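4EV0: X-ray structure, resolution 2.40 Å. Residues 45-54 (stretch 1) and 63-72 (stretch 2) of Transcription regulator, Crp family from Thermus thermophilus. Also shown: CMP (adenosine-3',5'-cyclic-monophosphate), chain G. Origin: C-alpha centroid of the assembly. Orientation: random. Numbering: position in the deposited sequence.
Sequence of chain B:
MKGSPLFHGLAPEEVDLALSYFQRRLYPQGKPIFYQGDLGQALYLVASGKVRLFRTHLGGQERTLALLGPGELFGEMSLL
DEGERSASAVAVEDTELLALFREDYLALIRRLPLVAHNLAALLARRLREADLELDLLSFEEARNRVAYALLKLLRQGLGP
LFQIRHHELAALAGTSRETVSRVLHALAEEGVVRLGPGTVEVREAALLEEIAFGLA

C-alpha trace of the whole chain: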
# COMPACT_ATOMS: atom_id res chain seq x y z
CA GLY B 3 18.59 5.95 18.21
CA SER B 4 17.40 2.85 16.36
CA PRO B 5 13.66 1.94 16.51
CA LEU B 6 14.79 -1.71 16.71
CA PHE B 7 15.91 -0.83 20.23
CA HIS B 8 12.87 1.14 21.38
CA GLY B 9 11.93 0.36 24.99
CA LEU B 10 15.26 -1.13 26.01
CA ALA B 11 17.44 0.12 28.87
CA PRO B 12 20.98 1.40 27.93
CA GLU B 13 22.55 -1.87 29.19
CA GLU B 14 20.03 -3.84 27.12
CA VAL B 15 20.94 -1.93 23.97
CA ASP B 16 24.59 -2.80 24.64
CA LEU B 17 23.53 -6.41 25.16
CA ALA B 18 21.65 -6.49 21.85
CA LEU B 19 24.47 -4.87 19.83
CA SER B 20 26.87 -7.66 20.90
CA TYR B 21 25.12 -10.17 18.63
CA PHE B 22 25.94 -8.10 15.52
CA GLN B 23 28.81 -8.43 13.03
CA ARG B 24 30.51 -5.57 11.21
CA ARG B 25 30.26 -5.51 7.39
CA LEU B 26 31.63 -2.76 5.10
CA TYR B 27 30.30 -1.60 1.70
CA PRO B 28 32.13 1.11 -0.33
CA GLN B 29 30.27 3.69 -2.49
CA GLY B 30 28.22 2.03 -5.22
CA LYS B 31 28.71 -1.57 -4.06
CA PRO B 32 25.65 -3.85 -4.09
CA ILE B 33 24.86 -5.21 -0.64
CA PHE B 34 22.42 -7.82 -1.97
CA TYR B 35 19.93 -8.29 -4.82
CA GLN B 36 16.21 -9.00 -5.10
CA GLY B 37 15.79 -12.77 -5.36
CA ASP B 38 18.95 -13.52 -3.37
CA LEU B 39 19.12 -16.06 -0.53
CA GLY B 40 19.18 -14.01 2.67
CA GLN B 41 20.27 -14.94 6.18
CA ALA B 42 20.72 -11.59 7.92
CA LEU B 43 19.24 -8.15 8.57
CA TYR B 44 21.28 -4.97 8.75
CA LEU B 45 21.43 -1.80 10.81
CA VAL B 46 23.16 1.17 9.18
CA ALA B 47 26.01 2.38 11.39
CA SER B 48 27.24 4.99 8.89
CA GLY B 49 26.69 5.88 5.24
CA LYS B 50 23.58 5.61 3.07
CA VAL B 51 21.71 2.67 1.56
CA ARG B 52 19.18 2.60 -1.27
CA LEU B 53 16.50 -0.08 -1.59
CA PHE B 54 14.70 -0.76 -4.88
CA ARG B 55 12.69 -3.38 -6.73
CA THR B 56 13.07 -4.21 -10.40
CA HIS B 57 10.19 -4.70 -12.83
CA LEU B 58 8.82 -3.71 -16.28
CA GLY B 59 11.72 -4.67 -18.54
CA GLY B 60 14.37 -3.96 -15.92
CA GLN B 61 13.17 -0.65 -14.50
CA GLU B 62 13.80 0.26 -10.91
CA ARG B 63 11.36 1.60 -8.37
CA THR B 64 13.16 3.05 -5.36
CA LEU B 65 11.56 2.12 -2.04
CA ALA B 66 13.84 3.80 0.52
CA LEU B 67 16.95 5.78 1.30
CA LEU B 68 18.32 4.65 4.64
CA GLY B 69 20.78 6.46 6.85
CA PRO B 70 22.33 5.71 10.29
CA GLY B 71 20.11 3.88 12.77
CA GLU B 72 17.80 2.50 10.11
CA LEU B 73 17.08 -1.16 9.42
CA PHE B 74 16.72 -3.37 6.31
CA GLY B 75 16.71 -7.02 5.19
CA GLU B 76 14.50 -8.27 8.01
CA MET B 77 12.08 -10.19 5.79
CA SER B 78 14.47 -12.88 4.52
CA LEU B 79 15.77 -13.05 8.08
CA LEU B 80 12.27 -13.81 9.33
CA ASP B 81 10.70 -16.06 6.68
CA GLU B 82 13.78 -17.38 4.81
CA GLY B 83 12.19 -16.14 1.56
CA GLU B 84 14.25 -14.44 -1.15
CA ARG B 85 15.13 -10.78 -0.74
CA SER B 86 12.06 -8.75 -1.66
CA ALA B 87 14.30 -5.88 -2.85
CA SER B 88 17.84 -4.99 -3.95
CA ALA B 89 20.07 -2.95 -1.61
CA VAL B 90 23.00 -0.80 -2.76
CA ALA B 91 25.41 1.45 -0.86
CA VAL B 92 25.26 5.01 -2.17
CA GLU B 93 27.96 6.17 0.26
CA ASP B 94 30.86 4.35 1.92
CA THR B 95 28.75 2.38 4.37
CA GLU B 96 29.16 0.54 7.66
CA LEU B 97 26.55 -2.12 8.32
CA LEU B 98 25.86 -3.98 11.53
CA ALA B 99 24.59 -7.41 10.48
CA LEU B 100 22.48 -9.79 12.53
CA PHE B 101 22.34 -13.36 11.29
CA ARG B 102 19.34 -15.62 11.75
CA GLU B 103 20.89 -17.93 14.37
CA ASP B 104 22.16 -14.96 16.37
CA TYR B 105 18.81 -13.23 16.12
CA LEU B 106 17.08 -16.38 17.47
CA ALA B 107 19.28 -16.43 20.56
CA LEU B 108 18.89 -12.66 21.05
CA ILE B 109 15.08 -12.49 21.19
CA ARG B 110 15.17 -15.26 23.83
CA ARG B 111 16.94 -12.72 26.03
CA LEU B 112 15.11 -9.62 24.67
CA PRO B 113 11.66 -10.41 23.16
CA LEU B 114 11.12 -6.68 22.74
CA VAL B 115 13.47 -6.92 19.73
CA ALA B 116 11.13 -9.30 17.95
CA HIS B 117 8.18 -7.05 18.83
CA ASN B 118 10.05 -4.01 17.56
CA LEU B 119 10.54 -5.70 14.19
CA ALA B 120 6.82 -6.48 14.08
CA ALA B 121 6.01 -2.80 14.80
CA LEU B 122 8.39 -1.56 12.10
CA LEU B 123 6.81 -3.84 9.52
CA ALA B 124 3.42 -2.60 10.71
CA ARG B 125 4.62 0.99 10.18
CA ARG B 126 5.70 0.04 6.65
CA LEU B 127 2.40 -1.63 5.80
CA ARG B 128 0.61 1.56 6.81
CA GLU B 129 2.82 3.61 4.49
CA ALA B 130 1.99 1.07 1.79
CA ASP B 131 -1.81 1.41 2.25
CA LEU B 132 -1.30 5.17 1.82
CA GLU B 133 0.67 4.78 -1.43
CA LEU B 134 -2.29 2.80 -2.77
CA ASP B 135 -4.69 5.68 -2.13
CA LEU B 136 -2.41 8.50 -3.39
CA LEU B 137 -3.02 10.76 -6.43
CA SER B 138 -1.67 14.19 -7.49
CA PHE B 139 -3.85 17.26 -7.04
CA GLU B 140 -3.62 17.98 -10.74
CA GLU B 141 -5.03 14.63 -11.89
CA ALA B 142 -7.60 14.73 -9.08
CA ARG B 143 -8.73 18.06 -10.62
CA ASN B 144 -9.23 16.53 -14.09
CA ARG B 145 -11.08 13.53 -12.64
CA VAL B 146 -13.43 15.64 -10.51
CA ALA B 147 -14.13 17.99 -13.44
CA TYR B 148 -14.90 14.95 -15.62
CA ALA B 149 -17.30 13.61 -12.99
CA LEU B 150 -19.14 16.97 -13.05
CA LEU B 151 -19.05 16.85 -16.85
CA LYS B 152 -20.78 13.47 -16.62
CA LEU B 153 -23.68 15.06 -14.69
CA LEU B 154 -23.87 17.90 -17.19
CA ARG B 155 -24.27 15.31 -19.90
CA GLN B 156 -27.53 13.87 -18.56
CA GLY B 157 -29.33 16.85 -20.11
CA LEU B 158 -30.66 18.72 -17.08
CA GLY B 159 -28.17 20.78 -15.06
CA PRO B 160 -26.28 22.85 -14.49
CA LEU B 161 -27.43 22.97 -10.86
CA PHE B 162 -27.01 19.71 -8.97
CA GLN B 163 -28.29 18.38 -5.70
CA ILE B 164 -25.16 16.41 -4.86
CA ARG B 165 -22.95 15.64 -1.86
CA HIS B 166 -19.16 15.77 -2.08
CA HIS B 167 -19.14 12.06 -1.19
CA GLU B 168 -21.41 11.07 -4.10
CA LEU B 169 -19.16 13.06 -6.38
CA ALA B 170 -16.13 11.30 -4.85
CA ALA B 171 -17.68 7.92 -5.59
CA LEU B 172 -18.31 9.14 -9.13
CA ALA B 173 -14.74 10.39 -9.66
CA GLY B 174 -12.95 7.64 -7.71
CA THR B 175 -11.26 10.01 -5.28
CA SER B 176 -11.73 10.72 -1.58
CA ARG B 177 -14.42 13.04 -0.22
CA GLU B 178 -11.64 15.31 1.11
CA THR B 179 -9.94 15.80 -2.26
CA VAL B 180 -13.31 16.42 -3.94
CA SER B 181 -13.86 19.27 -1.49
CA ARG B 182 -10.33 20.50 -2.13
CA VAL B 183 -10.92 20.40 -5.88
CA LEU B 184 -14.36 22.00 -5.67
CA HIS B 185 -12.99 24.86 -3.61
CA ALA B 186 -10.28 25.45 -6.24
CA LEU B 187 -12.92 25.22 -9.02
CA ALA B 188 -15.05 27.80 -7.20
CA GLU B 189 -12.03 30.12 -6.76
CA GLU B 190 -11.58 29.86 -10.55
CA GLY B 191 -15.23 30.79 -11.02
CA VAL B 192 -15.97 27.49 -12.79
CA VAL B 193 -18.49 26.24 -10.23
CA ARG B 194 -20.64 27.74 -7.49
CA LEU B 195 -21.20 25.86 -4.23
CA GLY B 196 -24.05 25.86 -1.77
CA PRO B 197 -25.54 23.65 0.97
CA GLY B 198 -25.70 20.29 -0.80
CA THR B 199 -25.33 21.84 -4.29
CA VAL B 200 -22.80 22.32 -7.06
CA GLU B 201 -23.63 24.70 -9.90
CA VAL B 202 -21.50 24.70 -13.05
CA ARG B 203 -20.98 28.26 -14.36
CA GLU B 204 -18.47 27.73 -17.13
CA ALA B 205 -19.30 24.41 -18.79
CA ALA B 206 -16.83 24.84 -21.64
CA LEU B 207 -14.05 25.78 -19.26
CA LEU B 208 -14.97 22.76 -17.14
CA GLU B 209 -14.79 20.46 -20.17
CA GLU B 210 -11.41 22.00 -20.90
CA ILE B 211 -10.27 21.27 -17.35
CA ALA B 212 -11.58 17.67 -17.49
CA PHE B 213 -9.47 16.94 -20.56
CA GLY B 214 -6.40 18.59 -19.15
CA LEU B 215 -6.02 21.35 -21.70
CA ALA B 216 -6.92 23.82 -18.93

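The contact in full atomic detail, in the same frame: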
# COMPACT_ATOMS: atom_id res chain seq x y z
N LEU B 45 21.56 -3.17 10.33
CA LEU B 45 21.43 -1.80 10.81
C LEU B 45 22.49 -0.98 10.10
O LEU B 45 23.60 -1.46 9.86
CB LEU B 45 21.68 -1.75 12.31
CG LEU B 45 20.51 -1.53 13.27
CD1 LEU B 45 19.17 -1.89 12.63
CD2 LEU B 45 20.74 -2.32 14.53
N VAL B 46 22.16 0.26 9.76
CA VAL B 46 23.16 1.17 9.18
C VAL B 46 23.88 1.91 10.30
O VAL B 46 23.27 2.65 11.06
CB VAL B 46 22.52 2.19 8.21
CG1 VAL B 46 23.54 3.27 7.84
CG2 VAL B 46 21.98 1.48 6.97
N ALA B 47 25.19 1.67 10.41
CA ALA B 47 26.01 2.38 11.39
C ALA B 47 26.47 3.74 10.84
O ALA B 47 26.50 4.74 11.57
CB ALA B 47 27.19 1.53 11.78
N SER B 48 26.84 3.76 9.56
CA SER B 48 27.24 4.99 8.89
C SER B 48 27.08 4.82 7.39
O SER B 48 27.17 3.71 6.87
CB SER B 48 28.69 5.32 9.21
OG SER B 48 29.55 4.45 8.50
N GLY B 49 26.84 5.93 6.68
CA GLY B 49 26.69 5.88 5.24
C GLY B 49 25.23 6.00 4.82
O GLY B 49 24.39 6.50 5.57
N LYS B 50 24.93 5.51 3.62
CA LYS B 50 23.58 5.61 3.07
C LYS B 50 23.28 4.42 2.17
O LYS B 50 24.10 4.04 1.32
CB LYS B 50 23.43 6.93 2.30
CG LYS B 50 22.02 7.26 1.86
CD LYS B 50 21.93 8.65 1.17
CE LYS B 50 21.97 9.80 2.19
NZ LYS B 50 22.57 11.04 1.63
N VAL B 51 22.10 3.84 2.34
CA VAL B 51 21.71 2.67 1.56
C VAL B 51 20.45 2.95 0.75
O VAL B 51 19.52 3.55 1.25
CB VAL B 51 21.50 1.46 2.49
CG1 VAL B 51 20.84 0.31 1.74
CG2 VAL B 51 22.83 1.03 3.10
N ARG B 52 20.42 2.52 -0.51
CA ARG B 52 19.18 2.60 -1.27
C ARG B 52 18.58 1.22 -1.54
O ARG B 52 19.28 0.30 -1.98
CB ARG B 52 19.38 3.34 -2.60
CG ARG B 52 18.10 3.42 -3.41
CD ARG B 52 18.25 4.31 -4.63
NE ARG B 52 19.08 3.66 -5.64
CZ ARG B 52 18.60 3.11 -6.75
NH1 ARG B 52 17.30 3.13 -7.00
NH2 ARG B 52 19.45 2.54 -7.61
N LEU B 53 17.29 1.10 -1.27
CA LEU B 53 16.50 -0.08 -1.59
C LEU B 53 15.63 0.16 -2.82
O LEU B 53 15.05 1.23 -2.98
CB LEU B 53 15.58 -0.43 -0.42
CG LEU B 53 16.24 -0.60 0.94
CD1 LEU B 53 15.18 -0.65 2.03
CD2 LEU B 53 17.11 -1.85 0.97
N PHE B 54 15.52 -0.85 -3.68
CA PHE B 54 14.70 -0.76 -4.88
C PHE B 54 14.29 -2.13 -5.39
O PHE B 54 14.98 -3.12 -5.16
CB PHE B 54 15.41 0.02 -6.00
CG PHE B 54 16.71 -0.63 -6.48
CD1 PHE B 54 17.92 -0.35 -5.86
CD2 PHE B 54 16.71 -1.48 -7.58
CE1 PHE B 54 19.12 -0.93 -6.32
CE2 PHE B 54 17.89 -2.06 -8.04
CZ PHE B 54 19.10 -1.79 -7.40
N ARG B 63 12.22 0.78 -9.19
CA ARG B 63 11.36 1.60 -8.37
C ARG B 63 11.96 1.69 -6.98
O ARG B 63 11.94 0.72 -6.23
CB ARG B 63 9.96 0.98 -8.30
CG ARG B 63 9.00 1.72 -7.40
CD ARG B 63 7.57 1.19 -7.54
NE ARG B 63 7.46 -0.20 -7.09
CZ ARG B 63 7.23 -0.54 -5.84
NH1 ARG B 63 7.09 0.40 -4.91
NH2 ARG B 63 7.14 -1.82 -5.51
N THR B 64 12.53 2.84 -6.65
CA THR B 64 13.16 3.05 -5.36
C THR B 64 12.16 3.00 -4.23
O THR B 64 11.10 3.63 -4.31
CB THR B 64 13.86 4.42 -5.28
OG1 THR B 64 14.93 4.48 -6.23
CG2 THR B 64 14.40 4.65 -3.86
N LEU B 65 12.47 2.24 -3.18
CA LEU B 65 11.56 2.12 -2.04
C LEU B 65 12.02 2.92 -0.82
O LEU B 65 11.19 3.35 -0.03
CB LEU B 65 11.39 0.67 -1.61
CG LEU B 65 11.26 -0.53 -2.54
CD1 LEU B 65 11.12 -1.80 -1.65
CD2 LEU B 65 10.09 -0.39 -3.51
N ALA B 66 13.33 3.10 -0.66
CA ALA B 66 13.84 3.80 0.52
C ALA B 66 15.28 4.24 0.40
O ALA B 66 16.09 3.57 -0.24
CB ALA B 66 13.68 2.92 1.78
N LEU B 67 15.58 5.37 1.02
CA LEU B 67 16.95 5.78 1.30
C LEU B 67 17.16 5.69 2.80
O LEU B 67 16.45 6.33 3.58
CB LEU B 67 17.19 7.20 0.82
CG LEU B 67 17.27 7.34 -0.70
CD1 LEU B 67 17.12 8.80 -1.14
CD2 LEU B 67 18.59 6.76 -1.19
N LEU B 68 18.12 4.90 3.22
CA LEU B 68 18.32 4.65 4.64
C LEU B 68 19.63 5.23 5.11
O LEU B 68 20.67 5.03 4.47
CB LEU B 68 18.27 3.16 4.95
CG LEU B 68 17.00 2.44 4.47
CD1 LEU B 68 17.05 0.98 4.86
CD2 LEU B 68 15.74 3.11 5.03
N GLY B 69 19.58 5.95 6.22
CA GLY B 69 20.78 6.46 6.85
C GLY B 69 20.98 5.77 8.18
O GLY B 69 20.24 4.84 8.50
N PRO B 70 21.99 6.22 8.95
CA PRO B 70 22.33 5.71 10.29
C PRO B 70 21.13 5.44 11.19
O PRO B 70 20.20 6.25 11.29
CB PRO B 70 23.20 6.83 10.87
CG PRO B 70 23.91 7.38 9.66
CD PRO B 70 22.92 7.28 8.51
N GLY B 71 21.14 4.27 11.83
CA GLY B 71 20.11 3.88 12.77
C GLY B 71 18.96 3.13 12.14
O GLY B 71 18.10 2.59 12.85
N GLU B 72 18.93 3.10 10.82
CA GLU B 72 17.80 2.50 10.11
C GLU B 72 18.08 1.05 9.73
O GLU B 72 19.23 0.65 9.56
CB GLU B 72 17.42 3.35 8.89
CG GLU B 72 16.57 4.59 9.25
CD GLU B 72 16.32 5.50 8.05
OE1 GLU B 72 17.29 6.15 7.58
OE2 GLU B 72 15.16 5.56 7.58
P CMP G . 14.42 -8.32 2.71
O1P CMP G . 15.24 -9.30 3.51
O2P CMP G . 13.15 -8.81 2.05
O5' CMP G . 15.35 -7.57 1.63
C5' CMP G . 14.99 -6.29 1.11
C4' CMP G . 14.50 -5.44 2.23
O4' CMP G . 13.88 -4.23 1.77
C3' CMP G . 13.41 -6.06 3.05
O3' CMP G . 13.87 -7.19 3.77
C2' CMP G . 12.95 -4.88 3.88
O2' CMP G . 13.90 -4.56 4.88
C1' CMP G . 13.01 -3.78 2.80
N9 CMP G . 11.68 -3.52 2.23
C8 CMP G . 10.91 -4.39 1.54
N7 CMP G . 9.73 -3.78 1.21
C5 CMP G . 9.76 -2.52 1.69
C6 CMP G . 8.85 -1.34 1.68
N6 CMP G . 7.63 -1.42 1.07
N1 CMP G . 9.28 -0.21 2.31
C2 CMP G . 10.47 -0.14 2.92
N3 CMP G . 11.35 -1.17 2.95
C4 CMP G . 11.05 -2.36 2.37

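Strands 51-54 and 63-68 pair antiparallel, and the ladder sets the face of each paired side chain. Val 51 and Leu 68 exchange two hydrogen bonds, Val 51 N to Leu 68 O and Leu 68 N to Val 51 O, both 2.8 Å. At the next such pair the ladder is distorted: Leu 53 N donates to Ala 66 O at 2.9 Å, but Leu 53 O takes its short bond from Leu 65 N (2.8 Å) and a weak one from Ala 66 N (3.4 Å). This bulge shifts the register by one, so that Phe 54 lies across from Thr 64.

Val 51, Leu 53, Ala 66 and Leu 68 share one face. Leu 53 and Leu 68 both adopt chi1 m, chi2 t, which brings their CD1 atoms to 3.8 Å. The small side chain of Ala 66 meets the same branch of Leu 53, CD1 to CB 3.9 Å. That methyl also touches the cyclic nucleotide, Leu 53 CD1 lying 3.8 Å from CMP O4'.

On the face of Arg 52, Leu 67, Phe 54 and Thr 64, the arginine extends through chi1 t and chi2 t, then bends at chi3 p. Its NH1 donates to Thr 64 OG1 at 2.8 Å; Leu 67 CD2 packs 3.8 Å from Arg 52 CB. Phe 54, at chi1 p, leads its ring away from the other strand.

Beyond the ladder, Gly 69 to Glu 72 forms a type II turn. The backbone angles of Gly 71 (phi 91°, psi -10°) call for glycine, since a CB would jam against the preceding carbonyl O. Glu 72, chi1 m and chi2 t, folds back to accept Gly 69 N at OE1 (2.7 Å). Val 46 clasps the turn through Gly 71 N to Val 46 O (2.8 Å) and Val 46 N to Glu 72 O (3.0 Å).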